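Local coordinates for protein SM80.1 Vicilin (Solanum melongena, PDB 5VF5) that probably serves as a 7S seed storage globulin, built from two cupin domains, the second of which carries a copper(II) ion, at residues R217-E229 and K386-H398. Residues are numbered along the deposited sequence; the frame is centred on the assembly and turned at random.
Sequences RPQFGSRFGQFIE and KQDQSYFVAGPEH
F392 lays one face of its ring along the backbone of the hairpin formed by strands 220-222 and 225-229. Its CB sits 3.4 Å from S222 OG; CG meets G225 CA, which lies over the ring face, 3.8 Å from the centroid; CD1 is 3.4 Å from G225 C; and CZ reaches Q226 N and, more loosely, F227 CB. A chi1 of -53° turns CG away from the carbonyl carbon and lays the ring over G225 and Q226; M248, I250 and V256 also touch it. S222 OG holds the turn to the strand: it donates to F392 O (2.7 Å), from above the carbonyl plane, and accepts from F224 N (N-H...O 161°), an ST turn. One face of the F224 ring covers the V393-A394 peptide, its CD2 3.5 Å from A394 N. Nearer the start of strand 220-222, F220 CB stands over the Y391 ring, whose opposite face holds S390 CB; in the F220 conformer given, the two planes lie oblique at 48° and both rings pack edge-to-face with F353. The last modelled strand, 392-394, pairs with 254-261 in one sheet while the hairpin edges another, so F392 is buried where the two sheets meet, consistent with the beta-barrel of a cupin domain.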
ATOM      1  N   ARG A 217      -4.240 -20.308  -3.610  1.00 24.54           N
ATOM      2  CA  ARG A 217      -4.855 -20.201  -4.934  1.00 26.63           C
ATOM      3  C   ARG A 217      -5.392 -18.771  -5.078  1.00 21.82           C
ATOM      4  O   ARG A 217      -5.930 -18.207  -4.124  1.00 24.25           O
ATOM      5  CB  ARG A 217      -5.974 -21.247  -5.114  1.00 27.72           C
ATOM      6  CG  ARG A 217      -5.518 -22.705  -4.950  1.00 39.59           C
ATOM      7  CD  ARG A 217      -4.244 -23.038  -5.720  1.00 45.78           C
ATOM      8  NE  ARG A 217      -4.312 -22.564  -7.105  1.00 61.54           N
ATOM      9  CZ  ARG A 217      -3.268 -22.338  -7.906  1.00 64.01           C
ATOM     10  NH1 ARG A 217      -3.482 -21.907  -9.153  1.00 69.91           N
ATOM     11  NH2 ARG A 217      -2.020 -22.528  -7.485  1.00 79.78           N
ATOM     12  N   PRO A 218      -5.213 -18.167  -6.263  1.00 22.53           N
ATOM     13  CA  PRO A 218      -5.769 -16.808  -6.418  1.00 21.64           C
ATOM     14  C   PRO A 218      -7.308 -16.800  -6.308  1.00 20.72           C
ATOM     15  O   PRO A 218      -7.952 -17.806  -6.637  1.00 22.71           O
ATOM     16  CB  PRO A 218      -5.365 -16.414  -7.827  1.00 23.51           C
ATOM     17  CG  PRO A 218      -4.314 -17.368  -8.259  1.00 31.21           C
ATOM     18  CD  PRO A 218      -4.385 -18.586  -7.408  1.00 24.72           C
ATOM     19  N   GLN A 219      -7.889 -15.701  -5.865  1.00 19.99           N
ATOM     20  CA  GLN A 219      -9.336 -15.537  -5.979  1.00 19.43           C
ATOM     21  C   GLN A 219      -9.796 -15.590  -7.420  1.00 22.30           C
ATOM     22  O   GLN A 219     -10.824 -16.246  -7.747  1.00 27.30           O
ATOM     23  CB  GLN A 219      -9.812 -14.250  -5.381  1.00 21.65           C
ATOM     24  CG  GLN A 219     -11.320 -14.142  -5.502  1.00 24.30           C
ATOM     25  CD  GLN A 219     -11.889 -12.999  -4.736  1.00 23.15           C
ATOM     26  OE1 GLN A 219     -11.188 -12.066  -4.387  1.00 27.71           O
ATOM     27  NE2 GLN A 219     -13.207 -13.074  -4.461  1.00 30.97           N
ATOM     28  N   PHE A 220      -9.091 -14.826  -8.281  0.70 17.86           N
ATOM     29  CA  PHE A 220      -9.354 -14.735  -9.746  0.70 16.75           C
ATOM     30  C   PHE A 220      -8.014 -15.020 -10.413  0.70 18.25           C
ATOM     31  O   PHE A 220      -7.004 -14.460 -10.005  0.70 19.07           O
ATOM     32  CB  PHE A 220      -9.873 -13.345 -10.192  0.70 13.44           C
ATOM     33  CG  PHE A 220     -11.104 -12.910  -9.455  0.70 14.77           C
ATOM     34  CD1 PHE A 220     -12.312 -13.582  -9.645  0.70 16.70           C
ATOM     35  CD2 PHE A 220     -11.083 -11.824  -8.563  0.70 15.44           C
ATOM     36  CE1 PHE A 220     -13.464 -13.204  -8.974  0.70 16.47           C
ATOM     37  CE2 PHE A 220     -12.243 -11.466  -7.884  0.70 18.06           C
ATOM     38  CZ  PHE A 220     -13.433 -12.167  -8.068  0.70 17.43           C
ATOM     39  N   GLY A 221      -7.958 -15.918 -11.399  1.00 16.22           N
ATOM     40  CA  GLY A 221      -6.740 -16.063 -12.107  1.00 15.31           C
ATOM     41  C   GLY A 221      -6.963 -16.734 -13.405  1.00 15.44           C
ATOM     42  O   GLY A 221      -8.013 -17.340 -13.641  1.00 17.44           O
ATOM     43  N   SER A 222      -5.967 -16.566 -14.250  1.00 13.85           N
ATOM     44  CA  SER A 222      -5.895 -17.254 -15.515  1.00 15.16           C
ATOM     45  C   SER A 222      -4.439 -17.339 -15.940  1.00 15.80           C
ATOM     46  O   SER A 222      -3.539 -16.922 -15.191  1.00 18.51           O
ATOM     47  CB  SER A 222      -6.652 -16.487 -16.567  1.00 15.00           C
ATOM     48  OG  SER A 222      -5.915 -15.342 -16.945  1.00 17.50           O
ATOM     49  N   ARG A 223      -4.181 -17.853 -17.140  1.00 19.14           N
ATOM     50  CA  ARG A 223      -2.793 -17.912 -17.553  1.00 19.94           C
ATOM     51  C   ARG A 223      -2.161 -16.532 -17.768  1.00 21.23           C
ATOM     52  O   ARG A 223      -0.956 -16.469 -17.959  1.00 26.13           O
ATOM     53  CB  ARG A 223      -2.620 -18.780 -18.792  1.00 29.40           C
ATOM     54  CG  ARG A 223      -3.193 -18.235 -20.079  1.00 35.22           C
ATOM     55  CD  ARG A 223      -3.088 -19.365 -21.123  1.00 45.12           C
ATOM     56  NE  ARG A 223      -3.595 -19.018 -22.448  1.00 58.60           N
ATOM     57  CZ  ARG A 223      -2.861 -18.626 -23.498  1.00 68.56           C
ATOM     58  NH1 ARG A 223      -3.471 -18.353 -24.654  1.00 78.68           N
ATOM     59  NH2 ARG A 223      -1.533 -18.492 -23.421  1.00 80.35           N
ATOM     60  N   PHE A 224      -2.969 -15.464 -17.771  1.00 16.76           N
ATOM     61  CA  PHE A 224      -2.441 -14.112 -17.947  1.00 15.87           C
ATOM     62  C   PHE A 224      -2.382 -13.261 -16.697  1.00 15.79           C
ATOM     63  O   PHE A 224      -1.930 -12.132 -16.784  1.00 16.97           O
ATOM     64  CB  PHE A 224      -3.187 -13.370 -19.054  1.00 15.73           C
ATOM     65  CG  PHE A 224      -2.679 -13.735 -20.413  1.00 21.73           C
ATOM     66  CD1 PHE A 224      -1.481 -13.184 -20.859  1.00 23.42           C
ATOM     67  CD2 PHE A 224      -3.354 -14.615 -21.190  1.00 25.11           C
ATOM     68  CE1 PHE A 224      -0.955 -13.534 -22.104  1.00 26.43           C
ATOM     69  CE2 PHE A 224      -2.849 -14.975 -22.443  1.00 28.15           C
ATOM     70  CZ  PHE A 224      -1.669 -14.416 -22.899  1.00 25.19           C
ATOM     71  N   GLY A 225      -2.796 -13.784 -15.550  1.00 14.15           N
ATOM     72  CA  GLY A 225      -2.669 -13.000 -14.327  1.00 15.33           C
ATOM     73  C   GLY A 225      -3.343 -13.592 -13.137  1.00 14.77           C
ATOM     74  O   GLY A 225      -4.002 -14.622 -13.242  1.00 15.65           O
ATOM     75  N   GLN A 226      -3.122 -12.953 -11.977  1.00 14.37           N
ATOM     76  CA  GLN A 226      -3.565 -13.468 -10.697  0.50 16.02           C
ATOM     77  C   GLN A 226      -4.046 -12.308  -9.813  1.00 14.25           C
ATOM     78  O   GLN A 226      -3.398 -11.254  -9.805  1.00 14.28           O
ATOM     79  CB  GLN A 226      -2.380 -14.168 -10.014  0.50 16.47           C
ATOM     80  CG  GLN A 226      -1.753 -15.315 -10.824  0.50 16.15           C
ATOM     81  CD  GLN A 226      -0.680 -14.843 -11.795  0.50 18.54           C
ATOM     82  OE1 GLN A 226       0.129 -13.998 -11.459  0.50 20.27           O
ATOM     83  NE2 GLN A 226      -0.680 -15.386 -13.011  0.50 21.44           N
ATOM     84  N   PHE A 227      -5.119 -12.525  -9.066  1.00 14.41           N
ATOM     85  CA  PHE A 227      -5.551 -11.587  -8.038  1.00 13.83           C
ATOM     86  C   PHE A 227      -5.781 -12.363  -6.757  1.00 13.65           C
ATOM     87  O   PHE A 227      -6.532 -13.342  -6.763  1.00 14.56           O
ATOM     88  CB  PHE A 227      -6.853 -10.929  -8.461  1.00 15.65           C
ATOM     89  CG  PHE A 227      -7.360  -9.946  -7.476  1.00 13.83           C
ATOM     90  CD1 PHE A 227      -6.948  -8.622  -7.532  1.00 16.43           C
ATOM     91  CD2 PHE A 227      -8.275 -10.314  -6.507  1.00 16.69           C
ATOM     92  CE1 PHE A 227      -7.424  -7.717  -6.598  1.00 14.14           C
ATOM     93  CE2 PHE A 227      -8.746  -9.411  -5.576  1.00 14.54           C
ATOM     94  CZ  PHE A 227      -8.331  -8.088  -5.633  1.00 15.24           C
ATOM     95  N   ILE A 228      -5.191 -11.917  -5.654  1.00 14.42           N
ATOM     96  CA  ILE A 228      -5.638 -12.402  -4.353  1.00 19.48           C
ATOM     97  C   ILE A 228      -5.635 -11.285  -3.359  1.00 12.95           C
ATOM     98  O   ILE A 228      -4.910 -10.280  -3.533  1.00 14.87           O
ATOM     99  CB  ILE A 228      -4.901 -13.608  -3.848  1.00 22.48           C
ATOM    100  CG1 ILE A 228      -5.709 -14.364  -2.731  1.00 28.02           C
ATOM    101  CG2 ILE A 228      -3.513 -13.195  -3.392  1.00 22.99           C
ATOM    102  CD1 ILE A 228      -5.103 -15.685  -2.284  1.00 31.21           C
ATOM    103  N   GLU A 229      -6.528 -11.410  -2.394  1.00 15.52           N
ATOM    104  CA  GLU A 229      -6.761 -10.363  -1.472  1.00 14.07           C
ATOM    105  C   GLU A 229      -6.945 -10.880  -0.072  1.00 12.99           C
ATOM    106  O   GLU A 229      -7.564 -11.918   0.155  1.00 15.12           O
ATOM    107  CB  GLU A 229      -8.023  -9.672  -1.945  1.00 19.02           C
ATOM    108  CG  GLU A 229      -8.604  -8.663  -1.046  1.00 22.69           C
ATOM    109  CD  GLU A 229      -9.844  -8.089  -1.649  1.00 22.20           C
ATOM    110  OE1 GLU A 229      -9.678  -7.153  -2.390  1.00 22.14           O
ATOM    111  OE2 GLU A 229     -10.961  -8.578  -1.362  1.00 29.22           O
ATOM    112  N   LYS A 386     -18.000 -14.410 -26.951  1.00 20.40           N
ATOM    113  CA  LYS A 386     -16.805 -14.625 -27.763  1.00 18.71           C
ATOM    114  C   LYS A 386     -15.550 -14.783 -26.927  1.00 18.01           C
ATOM    115  O   LYS A 386     -14.633 -15.525 -27.334  1.00 21.38           O
ATOM    116  CB  LYS A 386     -16.617 -13.549 -28.843  1.00 19.20           C
ATOM    117  CG  LYS A 386     -17.589 -13.726 -29.989  1.00 23.32           C
ATOM    118  CD  LYS A 386     -17.394 -12.699 -31.087  1.00 29.74           C
ATOM    119  CE  LYS A 386     -18.319 -12.959 -32.264  1.00 38.32           C
ATOM    120  NZ  LYS A 386     -17.774 -13.994 -33.186  1.00 48.76           N
ATOM    121  N   GLN A 387     -15.483 -14.063 -25.801  1.00 17.75           N
ATOM    122  CA  GLN A 387     -14.348 -14.164 -24.898  1.00 17.37           C
ATOM    123  C   GLN A 387     -14.575 -15.352 -23.971  1.00 18.47           C
ATOM    124  O   GLN A 387     -15.331 -15.296 -23.001  1.00 20.09           O
ATOM    125  CB  GLN A 387     -14.170 -12.875 -24.103  1.00 15.74           C
ATOM    126  CG  GLN A 387     -13.005 -12.909 -23.120  1.00 17.23           C
ATOM    127  CD  GLN A 387     -11.691 -13.234 -23.788  1.00 16.68           C
ATOM    128  OE1 GLN A 387     -11.308 -14.382 -23.855  1.00 18.69           O
ATOM    129  NE2 GLN A 387     -11.011 -12.216 -24.318  1.00 15.74           N
ATOM    130  N   ASP A 388     -13.877 -16.436 -24.281  1.00 18.63           N
ATOM    131  CA  ASP A 388     -13.942 -17.717 -23.583  0.50 18.16           C
ATOM    132  C   ASP A 388     -13.202 -17.708 -22.251  1.00 18.24           C
ATOM    133  O   ASP A 388     -13.391 -18.592 -21.432  1.00 19.75           O
ATOM    134  CB  ASP A 388     -13.341 -18.826 -24.502  0.50 22.56           C
ATOM    135  CG  ASP A 388     -11.963 -18.447 -25.058  0.50 27.57           C
ATOM    136  OD1 ASP A 388     -11.851 -17.437 -25.813  0.50 30.84           O
ATOM    137  OD2 ASP A 388     -10.988 -19.146 -24.740  0.50 35.08           O
ATOM    138  N   GLN A 389     -12.318 -16.724 -22.071  1.00 17.86           N
ATOM    139  CA  GLN A 389     -11.458 -16.627 -20.877  0.50 15.63           C
ATOM    140  C   GLN A 389     -12.038 -15.611 -19.911  1.00 14.94           C
ATOM    141  O   GLN A 389     -12.884 -14.792 -20.288  1.00 15.47           O
ATOM    142  CB  GLN A 389     -10.012 -16.260 -21.239  0.50 15.99           C
ATOM    143  CG  GLN A 389      -9.240 -17.393 -21.928  0.50 18.83           C
ATOM    144  CD  GLN A 389      -8.804 -18.486 -20.953  0.50 19.25           C
ATOM    145  OE1 GLN A 389      -7.976 -18.249 -20.070  0.50 20.23           O
ATOM    146  NE2 GLN A 389      -9.387 -19.686 -21.087  0.50 22.48           N
ATOM    147  N   SER A 390     -11.587 -15.682 -18.671  1.00 14.14           N
ATOM    148  CA  SER A 390     -12.021 -14.742 -17.617  1.00 12.56           C
ATOM    149  C   SER A 390     -10.860 -14.081 -16.961  1.00 12.30           C
ATOM    150  O   SER A 390      -9.749 -14.613 -16.945  1.00 13.08           O
ATOM    151  CB  SER A 390     -12.852 -15.459 -16.540  1.00 13.79           C
ATOM    152  OG  SER A 390     -14.061 -15.962 -17.065  1.00 16.03           O
ATOM    153  N   TYR A 391     -11.140 -12.857 -16.476  1.00 11.55           N
ATOM    154  CA  TYR A 391     -10.300 -12.110 -15.523  1.00 11.53           C
ATOM    155  C   TYR A 391      -9.072 -11.478 -16.115  1.00 12.19           C
ATOM    156  O   TYR A 391      -8.935 -10.227 -16.102  1.00 11.85           O
ATOM    157  CB  TYR A 391      -9.908 -12.974 -14.308  1.00 11.85           C
ATOM    158  CG  TYR A 391     -11.073 -13.713 -13.708  1.00 12.69           C
ATOM    159  CD1 TYR A 391     -12.240 -13.064 -13.391  1.00 13.35           C
ATOM    160  CD2 TYR A 391     -11.014 -15.073 -13.514  1.00 13.23           C
ATOM    161  CE1 TYR A 391     -13.333 -13.750 -12.875  1.00 13.87           C
ATOM    162  CE2 TYR A 391     -12.085 -15.764 -12.981  1.00 13.35           C
ATOM    163  CZ  TYR A 391     -13.234 -15.115 -12.664  1.00 13.56           C
ATOM    164  OH  TYR A 391     -14.279 -15.815 -12.118  1.00 17.69           O
ATOM    165  N   PHE A 392      -8.193 -12.292 -16.704  1.00 10.97           N
ATOM    166  CA  PHE A 392      -6.996 -11.778 -17.383  1.00 12.30           C
ATOM    167  C   PHE A 392      -6.834 -12.484 -18.710  1.00 14.00           C
ATOM    168  O   PHE A 392      -7.037 -13.703 -18.798  1.00 14.56           O
ATOM    169  CB  PHE A 392      -5.739 -11.993 -16.564  1.00 12.22           C
ATOM    170  CG  PHE A 392      -5.808 -11.475 -15.148  1.00 11.40           C
ATOM    171  CD1 PHE A 392      -6.338 -12.265 -14.133  1.00 12.89           C
ATOM    172  CD2 PHE A 392      -5.299 -10.254 -14.816  1.00 11.92           C
ATOM    173  CE1 PHE A 392      -6.383 -11.801 -12.819  1.00 15.19           C
ATOM    174  CE2 PHE A 392      -5.326  -9.790 -13.507  1.00 12.30           C
ATOM    175  CZ  PHE A 392      -5.861 -10.562 -12.510  1.00 14.02           C
ATOM    176  N   VAL A 393      -6.497 -11.698 -19.738  1.00 13.14           N
ATOM    177  CA  VAL A 393      -6.379 -12.218 -21.099  1.00 13.53           C
ATOM    178  C   VAL A 393      -5.192 -11.560 -21.802  1.00 15.13           C
ATOM    179  O   VAL A 393      -4.582 -10.637 -21.265  1.00 14.33           O
ATOM    180  CB  VAL A 393      -7.683 -11.986 -21.902  1.00 14.55           C
ATOM    181  CG1 VAL A 393      -8.879 -12.600 -21.231  1.00 16.33           C
ATOM    182  CG2 VAL A 393      -7.967 -10.533 -22.156  1.00 16.63           C
ATOM    183  N   ALA A 394      -4.880 -12.013 -23.025  1.00 17.09           N
ATOM    184  CA  ALA A 394      -3.854 -11.347 -23.793  1.00 17.45           C
ATOM    185  C   ALA A 394      -4.268  -9.901 -24.077  1.00 16.64           C
ATOM    186  O   ALA A 394      -5.393  -9.623 -24.456  1.00 18.84           O
ATOM    187  CB  ALA A 394      -3.629 -12.072 -25.107  1.00 20.05           C
ATOM    188  N   GLY A 395      -3.321  -8.999 -23.925  1.00 16.48           N
ATOM    189  CA  GLY A 395      -3.534  -7.597 -24.246  1.00 18.29           C
ATOM    190  C   GLY A 395      -3.422  -7.378 -25.732  1.00 19.16           C
ATOM    191  O   GLY A 395      -3.048  -8.302 -26.469  1.00 21.79           O
ATOM    192  N   PRO A 396      -3.739  -6.154 -26.197  1.00 18.30           N
ATOM    193  CA  PRO A 396      -3.663  -5.822 -27.600  1.00 19.39           C
ATOM    194  C   PRO A 396      -2.235  -5.963 -28.128  1.00 22.99           C
ATOM    195  O   PRO A 396      -1.289  -5.696 -27.404  1.00 24.64           O
ATOM    196  CB  PRO A 396      -4.034  -4.339 -27.636  1.00 21.00           C
ATOM    197  CG  PRO A 396      -4.794  -4.066 -26.392  1.00 23.43           C
ATOM    198  CD  PRO A 396      -4.199  -5.007 -25.382  1.00 18.27           C
ATOM    199  N   GLU A 397      -2.094  -6.339 -29.386  1.00 25.52           N
ATOM    200  CA  GLU A 397      -0.742  -6.433 -30.024  1.00 35.26           C
ATOM    201  C   GLU A 397       0.102  -5.174 -29.842  1.00 49.10           C
ATOM    202  O   GLU A 397       1.316  -5.258 -29.643  1.00 60.43           O
ATOM    203  CB  GLU A 397      -0.863  -6.677 -31.538  1.00 43.25           C
ATOM    204  N   HIS A 398      -0.571  -4.025 -29.916  1.00 56.92           N
ATOM    205  CA  HIS A 398       0.013  -2.715 -29.686  1.00 60.09           C
ATOM    206  C   HIS A 398       0.951  -2.290 -30.794  1.00 56.81           C
ATOM    207  O   HIS A 398       0.801  -1.187 -31.303  1.00 74.19           O
ATOM    208  CB  HIS A 398       0.696  -2.631 -28.311  1.00 50.93           C
ATOM    209  CG  HIS A 398      -0.209  -2.183 -27.214  1.00 51.77           C
ATOM    210  ND1 HIS A 398      -0.031  -2.564 -25.899  1.00 50.39           N
ATOM    211  CD2 HIS A 398      -1.289  -1.369 -27.228  1.00 52.90           C
ATOM    212  CE1 HIS A 398      -0.961  -2.002 -25.154  1.00 47.38           C
ATOM    213  NE2 HIS A 398      -1.734  -1.275 -25.935  1.00 49.73           N
TER
HETATM  214  O   HOH W   1      -6.255 -19.587 -18.288  1.00 33.42           O